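X-PRO dipeptidase (Streptococcus pyogenes M1 GAS, PDB 3O5V) probably acts, as a whole enzyme, as a manganese-dependent dipeptidase that splits Xaa-Pro dipeptides, the chain here being its creatinase/prolidase-type N-terminal domain. Local coordinates at residues Leu5-Ile8 against Arg9-Leu12; His111-Gln114 against Thr115-Gly119; Phe46-His49 against Asp50-Pro53. One frame throughout, in Å; residues are numbered along the deposited sequence. Where two conformers were deposited one is given.

Contact 1 (Leu5-Ile8 against Arg9-Leu12); sequences LDQI and RLYL
R9 reaches back one helical turn to D6, and its long side chain lies along the helix surface on the way. R9 CB starts near L5 O, and R9 CG comes closer to L5 O, at 3.4 Å. Past CD, a bend at chi3 (-74°) turns the head back, laying the guanidinium over the carbonyl, with L5 O 3.5 Å above the plane, over its centre. R9 NH1 rests 3.7 Å from L5 CB. R9 NH2 ends the path at D6 OD1, 2.7 Å away, in an i to i+3 salt bridge whose N-H points well at the oxygen (162°). The bond runs in the guanidinium plane but meets the carboxylate from above its own plane, the two planes standing 74° apart. Such pairing of an acid with a base one turn later is familiar on amphipathic helices, and helix 3-14 is one: D6 and R9 lie at its partly exposed edge, R9 also resting on V47 and P53, while L5, I8 and L12 are buried, packing on the sheet side. Along that inner face I8 and L12 lie side by side, I8 CG2 being 4.1 Å from L12 CD1. Underneath, the N-H groups of R9 to L12 bond to carbonyls four residues earlier.

Contact 2 (His111-Gln114 against Thr115-Gly119); sequences HGLQ and TIFSG
T115 has its OG1 set between its own backbone N and carbonyl carbon (chi1 71°), a torsion that swings the hydroxyl back over the last turn of helix 107-114 to G112 O. T115 OG1 and G112 O stand 2.6 Å apart, with the hydroxyl donating in the plane of the carbonyl. T115 N bonds to G112 O at 3.1 Å, from well above that plane, whereas its bond to H111 O is weak and bent (127°). Two grips from one residue therefore hold G112 O. The next carbonyl, L113 O, is also shared: F117 N approaches at 2.8 Å almost in line with the C=O, and I116 N comes from above its plane at 3.0 Å. Bonds of i+3 and i+4 type mix here, as is common where a helix finishes. F117 brings its ring over by keeping CG beside the backbone N (chi1 -60°). F117 CD2 then lies 3.3 Å from L113 O, which sits at the ring edge, and F117 CE2 reaches L113 CD2 at 4.2 Å. I116 CG2 lies over one face, toward the rim. Leading on toward strand 120-123, the turn sits against the sheet through L113 and F117, which both touch I21 of strand 19-22, while L113 and I116 share W83 of helix 82-89.

Contact 3 (Phe46-His49 against Asp50-Pro53); sequences FVYH and DLAP. With GOL (glycerol), chain C.
Y48 and L51 meet where strand 44-48 bends back toward strand 54-58, in the connection of a beta hairpin, and apolar packing forms one layer of the contact. Y48 CB lies 3.7 Å from L51 CB, and the leucine then sends CD2 over a face of the phenol ring in a CH-pi contact, L51 CD2 being 4.1 Å from the Y48 ring centroid. The ring's hydroxyl looks to the main chain, bonding to N92 O. Toward the open end of the hairpin V47 CG2 just reaches P53 CB.

A second CH-pi contact joins H49 to D50. Both have CG between the backbone N and the carbonyl carbon (chi1 83° and 51°), which folds the two groups over one another: D50 CB lies 4.0 Å from the H49 imidazole centroid, almost on the ring normal, and ring and carboxylate planes stack 24° apart.

No direct hydrogen bond joins the two segments here. Instead a water donates to both Y48 O and L51 O. Separately, P53 CA makes a bent CA-H...O contact with F46 O. D50 OD1 also receives a weak bond from L51 N.

Glycerol, probably from the crystallisation liquor, gives its O1 to D50 OD2 (2.5 Å) and its O2 to D50 OD1 (2.7 Å); H49 ND1 bonds to O2 only weakly, and weakly also to E18 O.

An acid stacked on an imidazole would probably favour a protonated ring, and the glycerol demonstrates that both carboxylate oxygens can take hydroxyl donors.

Contacts 1 and 3 lie on the same side of the chain's centre and touch: helix 3-14 packs on the 44-48 to 54-58 hairpin through side-chain carbons against backbone carbonyls (R9 on Y48 O, L12 on V47 O) and through L5 on P53. Contact 2 sits about 22 Å from contact 1, centre to centre, and does not touch it, but it meets contact 3 where the rings of F117 and F46 pack. Contact 3 lies nearest the chain's centre, about 9 Å against about 13 Å for the others, centre to centre; each has buried apolar and more exposed polar residues. Contact 1 combines regular helix bonding with a charged pair, contact 2 uses shared carbonyls at a helix end, and contact 3 relies on stacking and water.

Contact 1 (Leu5-Ile8 against Arg9-Leu12)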
loop_
_atom_site.group_PDB
_atom_site.type_symbol
_atom_site.label_atom_id
_atom_site.label_comp_id
_atom_site.label_asym_id
_atom_site.label_seq_id
_atom_site.Cartn_x
_atom_site.Cartn_y
_atom_site.Cartn_z
ATOM N N LEU A 5 12.194 1.903 -2.096
ATOM C CA LEU A 5 11.366 2.255 -0.935
ATOM C C LEU A 5 12.089 3.213 0.019
ATOM O O LEU A 5 11.431 3.991 0.711
ATOM C CB LEU A 5 10.829 1.010 -0.202
ATOM C CG LEU A 5 10.000 0.042 -1.070
ATOM C CD1 LEU A 5 9.504 -1.139 -0.231
ATOM C CD2 LEU A 5 8.803 0.742 -1.755
ATOM N N ASP A 6 13.425 3.166 0.055
ATOM C CA ASP A 6 14.210 4.173 0.802
ATOM C C ASP A 6 13.926 5.591 0.239
ATOM O O ASP A 6 13.874 6.563 0.986
ATOM C CB ASP A 6 15.714 3.897 0.716
ATOM C CG ASP A 6 16.195 2.817 1.688
ATOM O OD1 ASP A 6 15.471 2.464 2.644
ATOM O OD2 ASP A 6 17.329 2.330 1.493
ATOM N N GLN A 7 13.770 5.689 -1.082
ATOM C CA GLN A 7 13.463 6.977 -1.732
ATOM C C GLN A 7 12.051 7.463 -1.365
ATOM O O GLN A 7 11.838 8.665 -1.149
ATOM C CB GLN A 7 13.612 6.879 -3.257
ATOM C CG GLN A 7 15.067 6.759 -3.765
ATOM C CD GLN A 7 15.970 7.913 -3.290
ATOM O OE1 GLN A 7 15.558 9.074 -3.245
ATOM N NE2 GLN A 7 17.195 7.581 -2.918
ATOM N N ILE A 8 11.092 6.537 -1.302
ATOM C CA ILE A 8 9.718 6.893 -0.893
ATOM C C ILE A 8 9.700 7.376 0.547
ATOM O O ILE A 8 9.086 8.402 0.853
ATOM C CB ILE A 8 8.714 5.736 -1.099
ATOM C CG1 ILE A 8 8.513 5.518 -2.596
ATOM C CG2 ILE A 8 7.357 6.042 -0.424
ATOM C CD1 ILE A 8 8.186 4.108 -2.933
ATOM N N ARG A 9 10.390 6.656 1.432
ATOM C CA ARG A 9 10.459 7.063 2.822
ATOM C C ARG A 9 11.094 8.455 3.003
ATOM O O ARG A 9 10.617 9.237 3.832
ATOM C CB ARG A 9 11.117 5.986 3.697
ATOM C CG ARG A 9 10.235 4.711 3.850
ATOM C CD ARG A 9 10.860 3.691 4.792
ATOM N NE ARG A 9 11.996 3.011 4.158
ATOM C CZ ARG A 9 11.938 1.823 3.560
ATOM N NH1 ARG A 9 10.795 1.127 3.518
ATOM N NH2 ARG A 9 13.042 1.318 3.005
ATOM N N LEU A 10 12.113 8.785 2.203
ATOM C CA LEU A 10 12.698 10.129 2.240
ATOM C C LEU A 10 11.646 11.160 1.823
ATOM O O LEU A 10 11.472 12.199 2.481
ATOM C CB LEU A 10 13.908 10.209 1.309
ATOM C CG LEU A 10 15.081 11.136 1.668
ATOM C CD1 LEU A 10 15.879 11.512 0.421
ATOM C CD2 LEU A 10 14.696 12.362 2.484
ATOM N N TYR A 11 10.951 10.864 0.729
ATOM C CA TYR A 11 9.896 11.746 0.208
ATOM C C TYR A 11 8.837 12.060 1.257
ATOM O O TYR A 11 8.496 13.233 1.471
ATOM C CB TYR A 11 9.236 11.117 -1.018
ATOM C CG TYR A 11 8.147 11.980 -1.626
ATOM C CD1 TYR A 11 8.459 13.164 -2.296
ATOM C CD2 TYR A 11 6.806 11.608 -1.529
ATOM C CE1 TYR A 11 7.465 13.949 -2.875
ATOM C CE2 TYR A 11 5.804 12.388 -2.099
ATOM C CZ TYR A 11 6.141 13.559 -2.759
ATOM O OH TYR A 11 5.153 14.333 -3.318
ATOM N N LEU A 12 8.316 11.016 1.904
ATOM C CA LEU A 12 7.369 11.163 3.002
ATOM C C LEU A 12 7.909 12.058 4.123
ATOM O O LEU A 12 7.198 12.936 4.618
ATOM C CB LEU A 12 6.982 9.786 3.555
ATOM C CG LEU A 12 6.225 8.862 2.590
ATOM C CD1 LEU A 12 6.124 7.461 3.186
ATOM C CD2 LEU A 12 4.832 9.422 2.256
#

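Contact 2 (His111-Gln114 against Thr115-Gly119)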
loop_
_atom_site.group_PDB
_atom_site.type_symbol
_atom_site.label_atom_id
_atom_site.label_comp_id
_atom_site.label_asym_id
_atom_site.label_seq_id
_atom_site.Cartn_x
_atom_site.Cartn_y
_atom_site.Cartn_z
ATOM N N HIS A 111 -12.831 5.381 -0.190
ATOM C CA HIS A 111 -13.741 5.359 0.958
ATOM C C HIS A 111 -13.485 4.181 1.913
ATOM O O HIS A 111 -13.517 4.347 3.133
ATOM C CB HIS A 111 -15.198 5.393 0.484
ATOM C CG HIS A 111 -15.616 6.719 -0.075
ATOM N ND1 HIS A 111 -16.735 6.872 -0.865
ATOM C CD2 HIS A 111 -15.058 7.952 0.031
ATOM C CE1 HIS A 111 -16.861 8.144 -1.203
ATOM N NE2 HIS A 111 -15.852 8.820 -0.681
ATOM N N GLY A 112 -13.203 3.004 1.359
ATOM C CA GLY A 112 -12.767 1.857 2.156
ATOM C C GLY A 112 -11.581 2.194 3.048
ATOM O O GLY A 112 -11.595 1.914 4.253
ATOM N N LEU A 113 -10.554 2.815 2.468
ATOM C CA LEU A 113 -9.350 3.140 3.218
ATOM C C LEU A 113 -9.630 4.166 4.310
ATOM O O LEU A 113 -9.007 4.127 5.374
ATOM C CB LEU A 113 -8.248 3.656 2.296
ATOM C CG LEU A 113 -7.571 2.606 1.402
ATOM C CD1 LEU A 113 -6.689 3.334 0.431
ATOM C CD2 LEU A 113 -6.739 1.591 2.192
ATOM N N GLN A 114 -10.570 5.068 4.031
ATOM C CA GLN A 114 -11.004 6.087 4.993
ATOM C C GLN A 114 -11.812 5.537 6.177
ATOM O O GLN A 114 -11.966 6.234 7.187
ATOM C CB GLN A 114 -11.770 7.221 4.291
ATOM C CG GLN A 114 -10.868 8.177 3.497
ATOM C CD GLN A 114 -11.617 9.371 2.903
ATOM O OE1 GLN A 114 -12.696 9.229 2.341
ATOM N NE2 GLN A 114 -11.024 10.551 3.014
ATOM N N THR A 115 -12.307 4.299 6.075
ATOM C CA THR A 115 -12.910 3.639 7.232
ATOM C C THR A 115 -11.836 3.126 8.191
ATOM O O THR A 115 -12.145 2.785 9.332
ATOM C CB THR A 115 -13.854 2.471 6.862
ATOM O OG1 THR A 115 -13.093 1.346 6.363
ATOM C CG2 THR A 115 -14.914 2.910 5.856
ATOM N N ILE A 116 -10.587 3.080 7.719
ATOM C CA ILE A 116 -9.432 2.600 8.496
ATOM C C ILE A 116 -8.540 3.750 8.936
ATOM O O ILE A 116 -8.086 3.783 10.084
ATOM C CB ILE A 116 -8.567 1.594 7.665
ATOM C CG1 ILE A 116 -9.375 0.361 7.296
ATOM C CG2 ILE A 116 -7.282 1.193 8.414
ATOM C CD1 ILE A 116 -8.761 -0.441 6.174
ATOM N N PHE A 117 -8.258 4.669 8.013
ATOM C CA PHE A 117 -7.351 5.778 8.263
ATOM C C PHE A 117 -8.151 7.070 8.333
ATOM O O PHE A 117 -8.871 7.428 7.391
ATOM C CB PHE A 117 -6.306 5.895 7.145
ATOM C CG PHE A 117 -5.444 4.672 6.979
ATOM C CD1 PHE A 117 -4.262 4.535 7.707
ATOM C CD2 PHE A 117 -5.814 3.659 6.089
ATOM C CE1 PHE A 117 -3.456 3.404 7.556
ATOM C CE2 PHE A 117 -5.019 2.512 5.933
ATOM C CZ PHE A 117 -3.838 2.391 6.671
ATOM N N SER A 118 -8.012 7.781 9.442
ATOM C CA SER A 118 -8.755 9.013 9.615
ATOM C C SER A 118 -7.930 10.220 9.182
ATOM O O SER A 118 -8.437 11.338 9.163
ATOM C CB SER A 118 -9.261 9.142 11.062
ATOM O OG SER A 118 -8.167 9.194 11.953
ATOM N N GLY A 119 -6.677 9.986 8.784
ATOM C CA GLY A 119 -5.789 11.064 8.342
ATOM C C GLY A 119 -6.150 11.741 7.028
ATOM O O GLY A 119 -7.079 11.325 6.329
#

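Contact 3 (Phe46-His49 against Asp50-Pro53)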
loop_
_atom_site.group_PDB
_atom_site.type_symbol
_atom_site.label_atom_id
_atom_site.label_comp_id
_atom_site.label_asym_id
_atom_site.label_seq_id
_atom_site.Cartn_x
_atom_site.Cartn_y
_atom_site.Cartn_z
ATOM N N PHE A 46 1.621 -0.782 1.550
ATOM C CA PHE A 46 1.673 0.240 2.606
ATOM C C PHE A 46 3.124 0.551 2.926
ATOM O O PHE A 46 3.842 -0.301 3.480
ATOM C CB PHE A 46 0.957 -0.271 3.864
ATOM C CG PHE A 46 -0.520 -0.495 3.671
ATOM C CD1 PHE A 46 -1.419 0.575 3.765
ATOM C CD2 PHE A 46 -1.011 -1.763 3.366
ATOM C CE1 PHE A 46 -2.788 0.378 3.572
ATOM C CE2 PHE A 46 -2.381 -1.977 3.183
ATOM C CZ PHE A 46 -3.271 -0.909 3.281
ATOM N N VAL A 47 3.565 1.752 2.568
ATOM C CA VAL A 47 4.942 2.175 2.861
ATOM C C VAL A 47 4.947 3.246 3.958
ATOM O O VAL A 47 4.726 4.437 3.702
ATOM C CB VAL A 47 5.684 2.668 1.583
ATOM C CG1 VAL A 47 7.138 2.990 1.891
ATOM C CG2 VAL A 47 5.580 1.623 0.470
ATOM N N TYR A 48 5.171 2.795 5.187
ATOM C CA TYR A 48 5.318 3.677 6.350
ATOM C C TYR A 48 6.605 4.467 6.241
ATOM O O TYR A 48 7.586 3.957 5.695
ATOM C CB TYR A 48 5.380 2.834 7.616
ATOM C CG TYR A 48 4.061 2.194 7.961
ATOM C CD1 TYR A 48 3.778 0.886 7.571
ATOM C CD2 TYR A 48 3.081 2.913 8.663
ATOM C CE1 TYR A 48 2.548 0.298 7.886
ATOM C CE2 TYR A 48 1.859 2.336 8.977
ATOM C CZ TYR A 48 1.604 1.033 8.595
ATOM O OH TYR A 48 0.390 0.458 8.906
ATOM N N HIS A 49 6.619 5.702 6.751
ATOM C CA HIS A 49 7.857 6.497 6.688
ATOM C C HIS A 49 8.964 5.871 7.560
ATOM O O HIS A 49 10.150 6.044 7.283
ATOM C CB HIS A 49 7.612 7.981 7.015
ATOM C CG HIS A 49 7.570 8.296 8.479
ATOM N ND1 HIS A 49 6.539 7.893 9.304
ATOM C CD2 HIS A 49 8.422 9.002 9.262
ATOM C CE1 HIS A 49 6.765 8.327 10.535
ATOM N NE2 HIS A 49 7.903 8.998 10.537
ATOM N N ASP A 50 8.571 5.088 8.566
ATOM C CA ASP A 50 9.536 4.540 9.531
ATOM C C ASP A 50 9.512 3.014 9.676
ATOM O O ASP A 50 10.572 2.376 9.730
ATOM C CB ASP A 50 9.369 5.212 10.899
ATOM C CG ASP A 50 7.925 5.204 11.394
ATOM O OD1 ASP A 50 6.988 4.816 10.637
ATOM O OD2 ASP A 50 7.719 5.612 12.546
ATOM N N LEU A 51 8.320 2.430 9.715
ATOM C CA LEU A 51 8.144 0.981 9.918
ATOM C C LEU A 51 8.446 0.153 8.664
ATOM O O LEU A 51 8.631 0.707 7.575
ATOM C CB LEU A 51 6.700 0.718 10.365
ATOM C CG LEU A 51 6.262 0.898 11.831
ATOM C CD1 LEU A 51 7.239 1.678 12.731
ATOM C CD2 LEU A 51 4.848 1.494 11.882
ATOM N N ALA A 52 8.485 -1.171 8.811
ATOM C CA ALA A 52 8.614 -2.044 7.638
ATOM C C ALA A 52 7.431 -1.800 6.697
ATOM O O ALA A 52 6.324 -1.531 7.159
ATOM C CB ALA A 52 8.646 -3.507 8.048
ATOM N N PRO A 53 7.662 -1.885 5.381
ATOM C CA PRO A 53 6.508 -1.810 4.487
ATOM C C PRO A 53 5.685 -3.101 4.577
ATOM O O PRO A 53 6.188 -4.127 5.076
ATOM C CB PRO A 53 7.148 -1.654 3.111
ATOM C CG PRO A 53 8.479 -2.374 3.244
ATOM C CD PRO A 53 8.926 -2.147 4.656
HETATM C C1 GOL C . 3.972 5.120 12.831
HETATM O O1 GOL C . 5.305 5.250 13.275
HETATM C C2 GOL C . 3.716 6.075 11.673
HETATM O O2 GOL C . 4.399 5.612 10.529
HETATM C C3 GOL C . 2.214 6.181 11.424
HETATM O O3 GOL C . 1.880 5.928 10.076
HETATM O O HOH W 1 8.025 1.367 4.876
#